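Local coordinates for tyrosine-protein phosphatase non-receptor type 18 (PDB 2OC3), which removes phosphate from phosphotyrosine in proteins, including autophosphorylated tyrosine kinases, the part modelled here being its catalytic domain, at residues A[67-72]-A[233-238]; A[106-111]-A[117-122]; A[269-272]-A[277-280]. All coordinates share one frame; numbering follows the deposited sequence. Where two conformers were deposited one is given.

Contact 1 of 3, residues A[67-72]-A[233-238]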
ATOM      1  N   LYS A  67       0.107  -3.386 -17.830  1.00 17.62           N
ATOM      2  CA  LYS A  67      -1.055  -4.021 -18.484  1.00 20.66           C
ATOM      3  C   LYS A  67      -1.597  -5.229 -17.719  1.00 18.12           C
ATOM      4  O   LYS A  67      -2.775  -5.593 -17.871  1.00 20.47           O
ATOM      5  CB  LYS A  67      -0.677  -4.431 -19.916  1.00 27.10           C
ATOM      6  CG  LYS A  67      -0.323  -3.252 -20.823  1.00 24.62           C
ATOM      7  CD  LYS A  67      -0.038  -3.735 -22.264  1.00 27.49           C
ATOM      8  N   ASP A  68      -0.744  -5.882 -16.938  1.00 19.59           N
ATOM      9  CA  ASP A  68      -1.148  -7.088 -16.241  1.00 18.82           C
ATOM     10  C   ASP A  68      -1.567  -6.839 -14.796  1.00 16.44           C
ATOM     11  O   ASP A  68      -1.751  -7.797 -14.048  1.00 21.10           O
ATOM     12  CB  ASP A  68      -0.062  -8.178 -16.306  1.00 19.23           C
ATOM     13  CG  ASP A  68       1.245  -7.801 -15.616  1.00 26.01           C
ATOM     14  OD1 ASP A  68       1.549  -6.603 -15.474  1.00 20.44           O
ATOM     15  OD2 ASP A  68       2.010  -8.726 -15.230  1.00 25.72           O
ATOM     16  N   VAL A  69      -1.694  -5.563 -14.403  1.00 10.97           N
ATOM     17  CA  VAL A  69      -2.164  -5.226 -13.060  1.00 11.93           C
ATOM     18  C   VAL A  69      -3.391  -4.326 -13.169  1.00 11.61           C
ATOM     19  O   VAL A  69      -3.299  -3.146 -13.446  1.00 11.58           O
ATOM     20  CB  VAL A  69      -1.082  -4.543 -12.192  1.00 11.18           C
ATOM     21  CG1 VAL A  69      -1.656  -4.245 -10.847  1.00 12.35           C
ATOM     22  CG2 VAL A  69       0.139  -5.479 -12.046  1.00 12.49           C
ATOM     23  N   LEU A  70      -4.552  -4.946 -13.000  1.00  9.36           N
ATOM     24  CA  LEU A  70      -5.827  -4.240 -13.003  1.00  9.65           C
ATOM     25  C   LEU A  70      -6.528  -4.430 -11.671  1.00  9.20           C
ATOM     26  O   LEU A  70      -6.551  -5.540 -11.159  1.00  9.02           O
ATOM     27  CB  LEU A  70      -6.712  -4.819 -14.109  1.00 12.55           C
ATOM     28  CG  LEU A  70      -6.147  -4.758 -15.541  1.00 15.77           C
ATOM     29  CD1 LEU A  70      -7.075  -5.522 -16.511  1.00 19.83           C
ATOM     30  CD2 LEU A  70      -5.916  -3.350 -15.954  1.00 18.07           C
ATOM     31  N   PRO A  71      -7.161  -3.390 -11.151  1.00  8.34           N
ATOM     32  CA  PRO A  71      -7.798  -3.525  -9.853  1.00  6.50           C
ATOM     33  C   PRO A  71      -9.035  -4.407  -9.976  1.00 10.76           C
ATOM     34  O   PRO A  71      -9.791  -4.325 -10.943  1.00 10.16           O
ATOM     35  CB  PRO A  71      -8.211  -2.070  -9.528  1.00  8.25           C
ATOM     36  CG  PRO A  71      -8.467  -1.462 -10.858  1.00 10.35           C
ATOM     37  CD  PRO A  71      -7.397  -2.053 -11.733  1.00 10.03           C
ATOM     38  N   TYR A  72      -9.283  -5.232  -8.979  1.00  8.09           N
ATOM     39  CA  TYR A  72     -10.502  -6.046  -9.024  1.00  5.94           C
ATOM     40  C   TYR A  72     -11.678  -5.123  -8.823  1.00  7.22           C
ATOM     41  O   TYR A  72     -11.664  -4.247  -7.969  1.00  8.91           O
ATOM     42  CB  TYR A  72     -10.499  -7.054  -7.891  1.00  6.56           C
ATOM     43  CG  TYR A  72      -9.355  -8.066  -7.977  1.00  8.28           C
ATOM     44  CD1 TYR A  72      -9.019  -8.615  -9.207  1.00 10.71           C
ATOM     45  CD2 TYR A  72      -8.642  -8.489  -6.845  1.00 14.60           C
ATOM     46  CE1 TYR A  72      -8.015  -9.557  -9.337  1.00 14.12           C
ATOM     47  CE2 TYR A  72      -7.612  -9.464  -6.991  1.00  9.61           C
ATOM     48  CZ  TYR A  72      -7.340  -9.979  -8.245  1.00 12.88           C
ATOM     49  OH  TYR A  72      -6.306 -10.921  -8.490  1.00 17.55           O
ATOM     50  N   CYS A 233       3.467   1.074  -4.094  1.00  9.19           N
ATOM     51  CA  CYS A 233       4.797   0.858  -4.597  1.00  8.56           C
ATOM     52  C   CYS A 233       4.725   1.287  -6.050  1.00  9.93           C
ATOM     53  O   CYS A 233       4.180   2.370  -6.318  1.00 14.34           O
ATOM     54  CB  CYS A 233       5.283  -0.531  -4.289  1.00  7.92           C
ATOM     55  SG  CYS A 233       4.225  -1.909  -4.801  1.00  9.73           S
ATOM     56  N   SER A 234       5.349   0.570  -6.972  1.00  8.53           N
ATOM     57  CA  SER A 234       5.154   0.914  -8.376  1.00  7.15           C
ATOM     58  C   SER A 234       3.837   0.306  -8.897  1.00  6.73           C
ATOM     59  O   SER A 234       2.978   1.035  -9.340  1.00  9.12           O
ATOM     60  CB  SER A 234       6.347   0.472  -9.206  1.00  9.33           C
ATOM     61  OG  SER A 234       6.222   0.840 -10.567  1.00  9.15           O
ATOM     62  N   ALA A 235       3.713  -1.013  -8.871  1.00  8.89           N
ATOM     63  CA  ALA A 235       2.443  -1.640  -9.280  1.00  8.85           C
ATOM     64  C   ALA A 235       1.364  -1.613  -8.237  1.00  7.51           C
ATOM     65  O   ALA A 235       0.186  -1.747  -8.579  1.00  9.32           O
ATOM     66  CB  ALA A 235       2.670  -3.084  -9.759  1.00  9.31           C
ATOM     67  N   GLY A 236       1.757  -1.499  -6.975  1.00  8.46           N
ATOM     68  CA  GLY A 236       0.780  -1.571  -5.873  1.00  8.38           C
ATOM     69  C   GLY A 236       0.422  -2.978  -5.434  1.00 12.80           C
ATOM     70  O   GLY A 236      -0.662  -3.161  -4.872  1.00 12.04           O
ATOM     71  N   CYS A 237       1.344  -3.929  -5.623  1.00 10.01           N
ATOM     72  CA  CYS A 237       1.087  -5.342  -5.398  1.00 12.70           C
ATOM     73  C   CYS A 237       2.004  -5.983  -4.337  1.00 14.34           C
ATOM     74  O   CYS A 237       1.569  -6.306  -3.231  1.00 14.88           O
ATOM     75  CB  CYS A 237       1.182  -6.083  -6.742  1.00 16.45           C
ATOM     76  SG  CYS A 237       0.019  -5.480  -8.001  1.00 18.79           S
ATOM     77  N   GLY A 238       3.248  -6.220  -4.679  1.00 12.21           N
ATOM     78  CA  GLY A 238       4.100  -7.016  -3.874  1.00 11.51           C
ATOM     79  C   GLY A 238       4.543  -6.347  -2.611  1.00 12.34           C
ATOM     80  O   GLY A 238       4.226  -6.787  -1.483  1.00 10.61           O
TER
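V69 and A235 face each other from two irregular loops whose backbones come closest at this pair, V69 CA lying 7.0 Å from A235 CA. V69 alone carries the contact for the 67-72 segment, and both of its methyls are used. V69 CG1 sits 3.5 Å from C237 SG and also meets the carbonyl oxygen of A235, 3.8 Å from A235 O. V69 CG2 leans over the methyl of the same alanine, 4.2 Å from A235 CB, and touches C237 SG at 4.0 Å. With chi1 at -180°, the valine holds CG1 opposite its own amide nitrogen and thereby spreads the two branches across A235 and C237 at once. The sulfur comes to meet them because C237 turns SG to the side of its backbone N (chi1 -59°). Replaced by an alanine here, V69 would lose both methyls, and C237 SG and A235 CB would probably lose the cover V69 gives them, opening a gap between the loops.

The segment 233-238 is the CSAGCG part of the phosphatase signature loop, the P-loop that starts with the predicted nucleophile C233 and leads into helix 238-254. The 67-72 segment carries the end of the phosphotyrosine-recognition loop; Y66, just before it, hydrogen-bonds S234 OG. R275 hydrogen-bonds the carbonyl oxygens of A235 (through NH2) and G236 (through NE). Across the two segments themselves the chemistry is mainly apolar, with one carbonyl oxygen beside a methyl, consistent with the apolar lining of the phosphotyrosine pocket in related phosphatases.

Contact 2 of 3, residues A[106-111]-A[117-122]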
ATOM      1  N   ILE A 106      -5.747   1.630   1.588  1.00  6.93           N
ATOM      2  CA  ILE A 106      -5.940   1.772   0.142  1.00  6.68           C
ATOM      3  C   ILE A 106      -4.623   1.388  -0.474  1.00 10.68           C
ATOM      4  O   ILE A 106      -3.615   2.044  -0.152  1.00 10.72           O
ATOM      5  CB  ILE A 106      -6.279   3.194  -0.286  1.00  8.65           C
ATOM      6  CG1 ILE A 106      -7.654   3.544   0.252  1.00 11.11           C
ATOM      7  CG2 ILE A 106      -6.240   3.262  -1.865  1.00 13.47           C
ATOM      8  CD1 ILE A 106      -8.100   4.956   0.053  1.00 16.09           C
ATOM      9  N   ALA A 107      -4.596   0.325  -1.268  1.00  7.26           N
ATOM     10  CA  ALA A 107      -3.400  -0.178  -1.984  1.00  6.62           C
ATOM     11  C   ALA A 107      -3.516   0.307  -3.410  1.00  6.71           C
ATOM     12  O   ALA A 107      -4.464  -0.010  -4.110  1.00  6.86           O
ATOM     13  CB  ALA A 107      -3.374  -1.704  -1.943  1.00  8.71           C
ATOM     14  N   THR A 108      -2.571   1.110  -3.861  1.00  7.89           N
ATOM     15  CA  THR A 108      -2.669   1.703  -5.183  1.00  7.62           C
ATOM     16  C   THR A 108      -1.304   1.690  -5.878  1.00  7.84           C
ATOM     17  O   THR A 108      -0.287   1.333  -5.266  1.00  7.57           O
ATOM     18  CB  THR A 108      -3.313   3.128  -5.086  1.00  6.23           C
ATOM     19  OG1 THR A 108      -3.660   3.684  -6.384  1.00  7.59           O
ATOM     20  CG2 THR A 108      -2.398   4.146  -4.373  1.00  8.10           C
ATOM     21  N   GLN A 109      -1.299   2.030  -7.166  1.00  6.65           N
ATOM     22  CA  GLN A 109      -0.028   2.066  -7.906  1.00  6.20           C
ATOM     23  C   GLN A 109       0.692   3.405  -7.710  1.00  8.87           C
ATOM     24  O   GLN A 109       0.125   4.416  -7.297  1.00  7.70           O
ATOM     25  CB  GLN A 109      -0.324   1.864  -9.395  1.00  7.93           C
ATOM     26  CG  GLN A 109      -0.984   3.026 -10.092  1.00  8.06           C
ATOM     27  CD  GLN A 109      -1.272   2.806 -11.567  1.00  7.15           C
ATOM     28  OE1 GLN A 109      -1.222   1.691 -12.094  1.00  9.29           O
ATOM     29  NE2 GLN A 109      -1.627   3.909 -12.222  1.00  8.60           N
ATOM     30  N   GLY A 110       1.962   3.453  -8.115  1.00  8.40           N
ATOM     31  CA  GLY A 110       2.680   4.728  -8.161  1.00  5.89           C
ATOM     32  C   GLY A 110       2.088   5.539  -9.308  1.00  6.86           C
ATOM     33  O   GLY A 110       2.015   5.060 -10.444  1.00  8.19           O
ATOM     34  N   PRO A 111       1.635   6.780  -9.019  1.00  7.96           N
ATOM     35  CA  PRO A 111       0.945   7.525 -10.062  1.00  6.96           C
ATOM     36  C   PRO A 111       1.799   7.846 -11.292  1.00  7.46           C
ATOM     37  O   PRO A 111       3.040   7.974 -11.197  1.00  9.22           O
ATOM     38  CB  PRO A 111       0.484   8.781  -9.338  1.00  8.97           C
ATOM     39  CG  PRO A 111       1.358   8.899  -8.189  1.00  9.18           C
ATOM     40  CD  PRO A 111       1.670   7.516  -7.748  1.00  8.66           C
ATOM     41  N   LEU A 117      -3.222  13.826 -10.526  1.00  9.73           N
ATOM     42  CA  LEU A 117      -4.416  14.486 -10.020  1.00 10.50           C
ATOM     43  C   LEU A 117      -5.333  13.439  -9.358  1.00 10.73           C
ATOM     44  O   LEU A 117      -5.942  13.688  -8.283  1.00 10.62           O
ATOM     45  CB  LEU A 117      -5.147  15.273 -11.145  1.00 12.88           C
ATOM     46  CG  LEU A 117      -6.510  15.842 -10.784  1.00 19.62           C
ATOM     47  CD1 LEU A 117      -6.394  16.773  -9.590  1.00 23.08           C
ATOM     48  CD2 LEU A 117      -7.073  16.596 -11.986  1.00 28.70           C
ATOM     49  N   ASP A 118      -5.481  12.272  -9.997  1.00  9.36           N
ATOM     50  CA  ASP A 118      -6.328  11.227  -9.424  1.00  8.01           C
ATOM     51  C   ASP A 118      -5.814  10.696  -8.081  1.00  7.48           C
ATOM     52  O   ASP A 118      -6.574  10.404  -7.155  1.00  7.86           O
ATOM     53  CB  ASP A 118      -6.526  10.108 -10.421  1.00  8.55           C
ATOM     54  CG  ASP A 118      -7.266  10.558 -11.682  1.00 10.03           C
ATOM     55  OD1 ASP A 118      -8.066  11.528 -11.597  1.00 13.45           O
ATOM     56  OD2 ASP A 118      -7.032   9.909 -12.736  1.00 12.73           O
ATOM     57  N   PHE A 119      -4.496  10.553  -7.980  1.00  6.76           N
ATOM     58  CA  PHE A 119      -3.868  10.180  -6.726  1.00  8.41           C
ATOM     59  C   PHE A 119      -4.227  11.158  -5.600  1.00  7.36           C
ATOM     60  O   PHE A 119      -4.616  10.753  -4.514  1.00  6.93           O
ATOM     61  CB  PHE A 119      -2.348  10.092  -6.910  1.00  8.39           C
ATOM     62  CG  PHE A 119      -1.616   9.723  -5.692  1.00  9.85           C
ATOM     63  CD1 PHE A 119      -1.411   8.384  -5.383  1.00 12.03           C
ATOM     64  CD2 PHE A 119      -1.059  10.688  -4.878  1.00 10.11           C
ATOM     65  CE1 PHE A 119      -0.670   8.023  -4.255  1.00 12.21           C
ATOM     66  CE2 PHE A 119      -0.358  10.338  -3.746  1.00 10.99           C
ATOM     67  CZ  PHE A 119      -0.179   9.004  -3.430  1.00 11.05           C
ATOM     68  N   TRP A 120      -4.142  12.456  -5.886  1.00  7.09           N
ATOM     69  CA  TRP A 120      -4.529  13.447  -4.841  1.00  8.42           C
ATOM     70  C   TRP A 120      -6.030  13.472  -4.579  1.00  8.02           C
ATOM     71  O   TRP A 120      -6.452  13.650  -3.454  1.00  7.69           O
ATOM     72  CB  TRP A 120      -3.953  14.829  -5.143  1.00  7.60           C
ATOM     73  CG  TRP A 120      -2.475  14.877  -4.866  1.00  7.84           C
ATOM     74  CD1 TRP A 120      -1.466  15.000  -5.777  1.00 13.16           C
ATOM     75  CD2 TRP A 120      -1.852  14.743  -3.586  1.00  7.04           C
ATOM     76  NE1 TRP A 120      -0.258  14.937  -5.135  1.00 13.06           N
ATOM     77  CE2 TRP A 120      -0.452  14.811  -3.795  1.00 10.77           C
ATOM     78  CE3 TRP A 120      -2.323  14.597  -2.287  1.00  8.21           C
ATOM     79  CZ2 TRP A 120       0.471  14.718  -2.736  1.00  9.29           C
ATOM     80  CZ3 TRP A 120      -1.396  14.536  -1.239  1.00 10.82           C
ATOM     81  CH2 TRP A 120      -0.024  14.573  -1.493  1.00 10.61           C
ATOM     82  N   ARG A 121      -6.862  13.236  -5.601  1.00  7.59           N
ATOM     83  CA  ARG A 121      -8.301  13.082  -5.339  1.00  8.76           C
ATOM     84  C   ARG A 121      -8.577  11.939  -4.351  1.00  7.50           C
ATOM     85  O   ARG A 121      -9.426  12.039  -3.447  1.00  9.38           O
ATOM     86  CB  ARG A 121      -9.056  12.806  -6.646  1.00  9.48           C
ATOM     87  CG  ARG A 121      -9.187  13.997  -7.596  1.00  9.39           C
ATOM     88  CD  ARG A 121      -9.638  13.556  -9.024  1.00 15.13           C
ATOM     89  NE  ARG A 121     -10.980  13.035  -8.999  1.00 14.66           N
ATOM     90  CZ  ARG A 121     -11.478  12.075  -9.791  1.00 11.37           C
ATOM     91  NH1 ARG A 121     -10.766  11.455 -10.731  1.00 10.10           N
ATOM     92  NH2 ARG A 121     -12.741  11.780  -9.632  1.00 13.38           N
ATOM     93  N   LEU A 122      -7.843  10.836  -4.531  1.00  7.72           N
ATOM     94  CA  LEU A 122      -7.949   9.674  -3.641  1.00  7.76           C
ATOM     95  C   LEU A 122      -7.562  10.092  -2.223  1.00  8.04           C
ATOM     96  O   LEU A 122      -8.337   9.890  -1.282  1.00  9.58           O
ATOM     97  CB  LEU A 122      -7.069   8.513  -4.149  1.00  8.36           C
ATOM     98  CG  LEU A 122      -6.993   7.218  -3.345  1.00 12.25           C
ATOM     99  CD1 LEU A 122      -6.448   6.103  -4.247  1.00 13.46           C
ATOM    100  CD2 LEU A 122      -6.083   7.334  -2.138  1.00 10.49           C
TER
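P111 lies over one face of the F119 ring while T108 comes in at its edge, so two residues of the 106-111 segment fix the phenylalanine from different directions. The proline makes a CH-pi contact: its CG stands 4.3 Å from the centroid of the F119 ring, 26° off the normal. Closer to the backbone, P111 CB abuts F119 CB at 4.0 Å. T108 points its methyl at the rim, CG2 being 4.2 Å from F119 CE1, and its hydroxyl is spent on the carbonyl oxygen of N92. F119 reaches the pair by carrying CG opposite its backbone N (chi1 180°), which extends the ring from the helix toward the strand. The Y148 ring meets this ring as well, with the two planes inclined to each other.

Strand 103-108 and helix 116-125 are the first two elements of a beta-alpha-beta crossover that continues to strand 130-133, with strand 229-232 lying between the two parallel strands. The strand and helix segments run almost antiparallel, at 173°, with axes 11.6 Å apart.

One helical turn beyond F119, L122 meets I106. The two side chains lie alongside each other, running in opposite senses, I106 CG2 lying 3.7 Å from L122 CD1 and I106 CD1 resting 3.8 Å from L122 CD2. Elsewhere on the helix, R121 NH1 forms a salt bridge to D118 OD1 at 2.8 Å. The oxygen lies in the guanidinium plane but is approached from above the carboxylate plane, and R121 NH2 goes on to the carbonyl oxygens of L81 and S88.

Contact 3 of 3, residues A[269-272]-A[277-280]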
ATOM      1  N   LEU A 269      -3.556 -14.756   1.937  1.00  9.09           N
ATOM      2  CA  LEU A 269      -4.560 -15.193   0.966  1.00 10.30           C
ATOM      3  C   LEU A 269      -5.719 -14.221   0.929  1.00  9.86           C
ATOM      4  O   LEU A 269      -6.209 -13.848  -0.140  1.00  9.75           O
ATOM      5  CB  LEU A 269      -5.084 -16.593   1.285  1.00 12.21           C
ATOM      6  CG  LEU A 269      -6.042 -17.218   0.272  1.00 12.63           C
ATOM      7  CD1 LEU A 269      -5.467 -17.145  -1.150  1.00 17.07           C
ATOM      8  CD2 LEU A 269      -6.323 -18.665   0.723  1.00 14.44           C
ATOM      9  N   LYS A 270      -6.187 -13.808   2.088  1.00  8.76           N
ATOM     10  CA  LYS A 270      -7.282 -12.817   2.131  1.00 10.79           C
ATOM     11  C   LYS A 270      -6.937 -11.485   1.448  1.00  9.60           C
ATOM     12  O   LYS A 270      -7.763 -10.912   0.764  1.00 10.65           O
ATOM     13  CB  LYS A 270      -7.762 -12.599   3.576  1.00 10.71           C
ATOM     14  CG  LYS A 270      -8.517 -13.756   4.206  1.00 25.97           C
ATOM     15  CD  LYS A 270      -9.314 -13.312   5.449  1.00 29.74           C
ATOM     16  N   MET A 271      -5.702 -11.009   1.624  1.00  9.19           N
ATOM     17  CA  MET A 271      -5.182  -9.814   0.981  0.50  5.87           C
ATOM     18  C   MET A 271      -5.215  -9.963  -0.551  1.00  9.14           C
ATOM     19  O   MET A 271      -5.587  -9.049  -1.299  1.00 11.70           O
ATOM     20  CB  MET A 271      -3.745  -9.571   1.463  0.50 14.31           C
ATOM     21  CG  MET A 271      -3.616  -9.203   2.976  0.50  8.63           C
ATOM     22  SD  MET A 271      -3.269  -7.460   3.233  0.50 15.14           S
ATOM     23  CE  MET A 271      -2.039  -7.307   1.964  0.50  6.45           C
ATOM     24  N   ARG A 272      -4.783 -11.150  -1.000  1.00  8.50           N
ATOM     25  CA  ARG A 272      -4.776 -11.446  -2.454  1.00 10.67           C
ATOM     26  C   ARG A 272      -6.162 -11.381  -3.132  1.00 12.14           C
ATOM     27  O   ARG A 272      -6.250 -11.232  -4.374  1.00 12.15           O
ATOM     28  CB  ARG A 272      -4.215 -12.843  -2.713  1.00 10.44           C
ATOM     29  CG  ARG A 272      -2.741 -12.912  -2.652  1.00 16.77           C
ATOM     30  CD  ARG A 272      -2.123 -12.579  -3.979  1.00 23.30           C
ATOM     31  NE  ARG A 272      -0.720 -12.977  -4.000  1.00 18.89           N
ATOM     32  CZ  ARG A 272      -0.187 -13.910  -4.774  1.00 14.46           C
ATOM     33  NH1 ARG A 272      -0.908 -14.644  -5.621  1.00 16.30           N
ATOM     34  NH2 ARG A 272       1.103 -14.105  -4.685  1.00 22.62           N
ATOM     35  N   ALA A 277      -2.189  -9.727  -6.600  1.00 12.61           N
ATOM     36  CA  ALA A 277      -0.794 -10.078  -6.338  1.00 13.33           C
ATOM     37  C   ALA A 277      -0.227  -9.494  -5.062  1.00 15.39           C
ATOM     38  O   ALA A 277       1.000  -9.318  -4.942  1.00 16.39           O
ATOM     39  CB  ALA A 277       0.071  -9.683  -7.533  1.00 15.60           C
ATOM     40  N   ALA A 278      -1.103  -9.212  -4.076  1.00 12.17           N
ATOM     41  CA  ALA A 278      -0.626  -8.730  -2.768  1.00  9.56           C
ATOM     42  C   ALA A 278       0.323  -9.817  -2.213  1.00 11.96           C
ATOM     43  O   ALA A 278      -0.056 -10.955  -2.018  1.00 13.64           O
ATOM     44  CB  ALA A 278      -1.800  -8.471  -1.812  1.00 11.89           C
ATOM     45  N   VAL A 279       1.560  -9.421  -1.995  1.00 11.72           N
ATOM     46  CA  VAL A 279       2.676 -10.289  -1.650  1.00  9.77           C
ATOM     47  C   VAL A 279       2.932 -11.167  -2.894  1.00 11.40           C
ATOM     48  O   VAL A 279       2.287 -12.194  -3.095  1.00 14.12           O
ATOM     49  CB  VAL A 279       2.475 -11.118  -0.374  1.00 10.61           C
ATOM     50  CG1 VAL A 279       3.767 -11.857  -0.061  1.00 11.60           C
ATOM     51  CG2 VAL A 279       2.068 -10.250   0.779  1.00 11.65           C
ATOM     52  N   GLN A 280       3.844 -10.735  -3.743  1.00 10.96           N
ATOM     53  CA  GLN A 280       3.947 -11.248  -5.080  1.00 12.71           C
ATOM     54  C   GLN A 280       4.913 -12.428  -5.192  1.00 14.19           C
ATOM     55  O   GLN A 280       4.713 -13.316  -6.031  1.00 16.54           O
ATOM     56  CB  GLN A 280       4.393 -10.102  -5.981  1.00 16.01           C
ATOM     57  CG  GLN A 280       4.262 -10.369  -7.444  1.00 25.55           C
ATOM     58  CD  GLN A 280       4.113  -9.070  -8.204  1.00 30.94           C
ATOM     59  OE1 GLN A 280       4.531  -8.002  -7.739  1.00 22.42           O
ATOM     60  NE2 GLN A 280       3.484  -9.146  -9.357  1.00 32.16           N
TER
HETATM   61  O   HOH W   1      -4.806 -11.824  -6.450  1.00 22.24           O
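R272, in the last turn of helix 264-272, turns its side chain onto the loop 277-280, the Q-loop of the phosphatase fold, named for Q280, which by similarity binds substrate. From CB the chain places R272 CG 3.4 Å from A278 O. A bend at chi2 (-87°) then lays R272 CD alongside the peptide, 3.5 Å from A278 N. R272 NE donates to two carbonyls: to A278 O at 2.9 Å and, longer, to V279 O at 3.2 Å, in both cases standing above the carbonyl plane although the oxygens lie in the guanidinium plane. R272 NH2 makes the straighter bond, 2.8 Å to V279 O at 162° and in the carbonyl plane. V279 O is thus gripped side-on by two nitrogens of one arginine, and A277 CA covers one face of the guanidinium. NH2 also binds Q38 OE1 on helix 29-47, so the group links that helix to the Q-loop, and bonds to both restrain its rotation. On the helix side, A278 CB lies 3.9 Å from M271 O. The backbone of R272 joins in through a water that donates to R272 O at 2.6 Å and accepts weakly from A277 N.

In the fold
Contact 1 sits between the other two, its centre 12 Å from that of contact 2 and 11 Å from that of contact 3. On one flank S234 O probably accepts a hydrogen bond from G110 N at 2.9 Å, joining the signature loop to the loop that follows strand 103-108 in contact 2. On the other, C237 CB rests 3.7 Å from A277 O, and G238 CA lies equally far from Q280 CB, which brings the Q-loop against the P-loop. Contacts 2 and 3 stay apart, with nearest atoms about 7 Å from each other. The side chain of Q280 lies about 7 Å from that of the predicted nucleophile C233; the side chain of T108 in contact 2 is about 9 Å from that of C233.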